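Local coordinates for protein S100-A5 (Homo sapiens, PDB 6WN7) that binds calcium, zinc and copper ions as an EF-hand homodimer of the S100 family, with calcium and copper competing for the same sites, at residues M15-F19 with I70-Y75. The protein carries 2 engineered substitutions. Sequence-based numbering, arbitrary orientation. Where two conformers were deposited one is given.
With CA (calcium ion), chain L.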
ATOM      1  N   MET B  15      -4.840   3.955  -4.243  1.00 11.67           N
ATOM      2  CA  MET B  15      -3.987   4.462  -3.178  1.00 11.47           C
ATOM      3  C   MET B  15      -3.653   5.921  -3.414  1.00 11.42           C
ATOM      4  O   MET B  15      -3.618   6.718  -2.477  1.00 12.13           O
ATOM      5  CB  MET B  15      -2.671   3.676  -3.132  1.00 16.17           C
ATOM      6  CG  MET B  15      -2.793   2.217  -2.823  1.00 16.96           C
ATOM      7  SD  MET B  15      -3.583   1.925  -1.247  1.00 21.15           S
ATOM      8  CE  MET B  15      -5.246   1.660  -1.814  1.00 21.64           C
ATOM      9  N   VAL B  16      -3.384   6.277  -4.672  1.00 11.47           N
ATOM     10  CA  VAL B  16      -2.938   7.616  -5.039  1.00 12.33           C
ATOM     11  C   VAL B  16      -4.095   8.605  -5.025  1.00 11.42           C
ATOM     12  O   VAL B  16      -4.023   9.662  -4.402  1.00 11.35           O
ATOM     13  CB  VAL B  16      -2.246   7.570  -6.424  1.00 13.87           C
ATOM     14  CG1 VAL B  16      -1.825   8.971  -6.891  1.00 11.49           C
ATOM     15  CG2 VAL B  16      -1.059   6.581  -6.403  1.00 14.17           C
ATOM     16  N   THR B  17      -5.166   8.305  -5.747  1.00 12.67           N
ATOM     17  CA  THR B  17      -6.261   9.252  -5.837  1.00 11.48           C
ATOM     18  C   THR B  17      -6.941   9.457  -4.495  1.00 11.41           C
ATOM     19  O   THR B  17      -7.428  10.556  -4.223  1.00 13.22           O
ATOM     20  CB  THR B  17      -7.258   8.806  -6.898  1.00 12.32           C
ATOM     21  OG1 THR B  17      -7.913   7.604  -6.490  1.00 14.61           O
ATOM     22  CG2 THR B  17      -6.548   8.530  -8.193  1.00 12.59           C
ATOM     23  N   THR B  18      -6.981   8.440  -3.630  1.00 11.56           N
ATOM     24  CA  THR B  18      -7.560   8.660  -2.307  1.00 11.35           C
ATOM     25  C   THR B  18      -6.750   9.692  -1.530  1.00 11.27           C
ATOM     26  O   THR B  18      -7.308  10.645  -0.994  1.00 11.32           O
ATOM     27  CB  THR B  18      -7.683   7.354  -1.521  1.00 12.63           C
ATOM     28  OG1 THR B  18      -8.631   6.473  -2.148  1.00 13.11           O
ATOM     29  CG2 THR B  18      -8.145   7.651  -0.087  1.00 13.45           C
ATOM     30  N   PHE B  19      -5.427   9.515  -1.462  1.00 11.24           N
ATOM     31  CA  PHE B  19      -4.558  10.498  -0.817  1.00 11.18           C
ATOM     32  C   PHE B  19      -4.887  11.890  -1.312  1.00 11.17           C
ATOM     33  O   PHE B  19      -5.135  12.798  -0.525  1.00 11.12           O
ATOM     34  CB  PHE B  19      -3.101  10.144  -1.119  1.00 11.18           C
ATOM     35  CG  PHE B  19      -2.107  11.098  -0.553  1.00 11.12           C
ATOM     36  CD1 PHE B  19      -1.717  11.024   0.767  1.00 11.08           C
ATOM     37  CD2 PHE B  19      -1.551  12.074  -1.339  1.00 11.99           C
ATOM     38  CE1 PHE B  19      -0.785  11.912   1.284  1.00 11.03           C
ATOM     39  CE2 PHE B  19      -0.632  12.960  -0.815  1.00 11.08           C
ATOM     40  CZ  PHE B  19      -0.246  12.873   0.491  1.00 11.03           C
ATOM     41  N   ILE B  70       1.638  15.218   6.326  1.00 13.14           N
ATOM     42  CA  ILE B  70       1.895  13.830   5.947  1.00 14.72           C
ATOM     43  C   ILE B  70       1.998  13.785   4.433  1.00 10.90           C
ATOM     44  O   ILE B  70       0.990  13.935   3.741  1.00 10.91           O
ATOM     45  CB  ILE B  70       0.776  12.897   6.433  1.00 10.88           C
ATOM     46  CG1 ILE B  70       0.565  13.080   7.930  1.00 15.96           C
ATOM     47  CG2 ILE B  70       1.084  11.449   6.106  1.00 12.33           C
ATOM     48  CD1 ILE B  70       1.823  12.978   8.734  1.00 19.31           C
ATOM     49  N   ASP B  71       3.195  13.551   3.913  1.00 11.87           N
ATOM     50  CA  ASP B  71       3.409  13.429   2.478  1.00 11.93           C
ATOM     51  C   ASP B  71       3.151  11.995   2.034  1.00 11.74           C
ATOM     52  O   ASP B  71       2.888  11.114   2.843  1.00 12.65           O
ATOM     53  CB  ASP B  71       4.800  13.938   2.087  1.00 14.47           C
ATOM     54  CG  ASP B  71       5.945  13.095   2.646  1.00 16.64           C
ATOM     55  OD1 ASP B  71       5.691  12.030   3.232  1.00 19.42           O
ATOM     56  OD2 ASP B  71       7.120  13.506   2.465  1.00 17.87           O
ATOM     57  N   PHE B  72       3.188  11.759   0.729  1.00 11.05           N
ATOM     58  CA  PHE B  72       2.791  10.436   0.274  1.00 11.10           C
ATOM     59  C   PHE B  72       3.701   9.348   0.836  1.00 11.11           C
ATOM     60  O   PHE B  72       3.250   8.236   1.097  1.00 12.11           O
ATOM     61  CB  PHE B  72       2.742  10.377  -1.246  1.00 11.16           C
ATOM     62  CG  PHE B  72       2.194   9.087  -1.765  1.00 11.22           C
ATOM     63  CD1 PHE B  72       0.839   8.865  -1.790  1.00 12.62           C
ATOM     64  CD2 PHE B  72       3.030   8.088  -2.212  1.00 11.58           C
ATOM     65  CE1 PHE B  72       0.341   7.681  -2.247  1.00 12.45           C
ATOM     66  CE2 PHE B  72       2.527   6.906  -2.669  1.00 11.78           C
ATOM     67  CZ  PHE B  72       1.182   6.700  -2.679  1.00 11.33           C
ATOM     68  N   LYS B  73       4.977   9.638   1.036  1.00 11.60           N
ATOM     69  CA  LYS B  73       5.876   8.612   1.556  1.00 12.58           C
ATOM     70  C   LYS B  73       5.548   8.263   3.000  1.00 12.04           C
ATOM     71  O   LYS B  73       5.505   7.089   3.372  1.00 13.40           O
ATOM     72  CB  LYS B  73       7.310   9.092   1.463  1.00 13.74           C
ATOM     73  CG  LYS B  73       8.285   8.228   2.204  1.00 17.67           C
ATOM     74  CD  LYS B  73       9.694   8.546   1.782  1.00 21.12           C
ATOM     75  CE  LYS B  73      10.671   7.833   2.671  1.00 28.51           C
ATOM     76  NZ  LYS B  73      12.063   8.332   2.496  1.00 35.07           N
ATOM     77  N   GLU B  74       5.333   9.276   3.835  1.00 14.01           N
ATOM     78  CA  GLU B  74       4.876   9.047   5.204  1.00 12.75           C
ATOM     79  C   GLU B  74       3.521   8.355   5.236  1.00 12.57           C
ATOM     80  O   GLU B  74       3.295   7.455   6.053  1.00 13.08           O
ATOM     81  CB  GLU B  74       4.769  10.398   5.910  1.00 14.58           C
ATOM     82  CG  GLU B  74       6.116  11.086   6.065  1.00 16.71           C
ATOM     83  CD  GLU B  74       6.044  12.551   6.487  1.00 14.04           C
ATOM     84  OE1 GLU B  74       5.076  13.248   6.146  1.00 12.87           O
ATOM     85  OE2 GLU B  74       6.994  13.006   7.162  1.00 15.17           O
ATOM     86  N   TYR B  75       2.593   8.770   4.362  0.60 12.41           N
ATOM     87  CA  TYR B  75       1.269   8.144   4.279  0.60 12.07           C
ATOM     88  C   TYR B  75       1.360   6.700   3.823  0.60 11.09           C
ATOM     89  O   TYR B  75       0.500   5.886   4.155  0.60 12.53           O
ATOM     90  CB  TYR B  75       0.382   8.968   3.330  0.60 11.68           C
ATOM     91  CG  TYR B  75      -0.779   8.271   2.625  0.60 11.86           C
ATOM     92  CD1 TYR B  75      -2.073   8.334   3.139  0.60 11.80           C
ATOM     93  CD2 TYR B  75      -0.598   7.613   1.415  0.60 11.14           C
ATOM     94  CE1 TYR B  75      -3.149   7.723   2.490  0.60 12.04           C
ATOM     95  CE2 TYR B  75      -1.665   6.999   0.753  0.60 13.05           C
ATOM     96  CZ  TYR B  75      -2.950   7.061   1.289  0.60 13.79           C
ATOM     97  OH  TYR B  75      -4.032   6.467   0.627  0.60 13.39           O
TER
HETATM   98 CA    CA L 102       5.918  15.345   7.113  1.00 16.39          CA
HETATM   99  O   HOH W   1       6.299  16.109   4.975  1.00 21.10           O
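Phe19 makes two edge-to-face contacts at once, in a triangle of three aromatic rings: its face receives one ring and its edge meets another. The edge of Phe72 points at the face of Phe19, with centroids 5.5 Å apart and planes at 88°. Phe19 in turn presents its edge to the face of Tyr75, with centroids 4.8 Å apart and planes at 58°. Two CH-pi contacts add to the cluster: Phe72 CA lies over the Phe19 ring, and Phe19 CB over the Tyr75 ring. The tip of Phe19 reaches the backbone where helix 72-93 begins, with CZ 3.6 Å from both Ile70 O and Phe72 N. Val16 adds an apolar contact, its CG2 4.3 Å from Phe72 CZ. Tyr75 OH ends 3.1 Å from Met15 O.

Asp71 and Glu74 form a capping box at this helix start. Glu74 N donates to Asp71 OD1 (2.8 Å), and Asp71 N donates to Glu74 OE1 (2.9 Å). Both Glu74 carboxylate oxygens also bind calcium, alongside Asp63, Asn65, Asp67 and Glu69. Met15 and Val16 pack against the second subunit near the same core. The contact thus joins the first helix of EF-hand 1 to the last helix of EF-hand 2, in the hydrophobic core of a paired EF-hand domain.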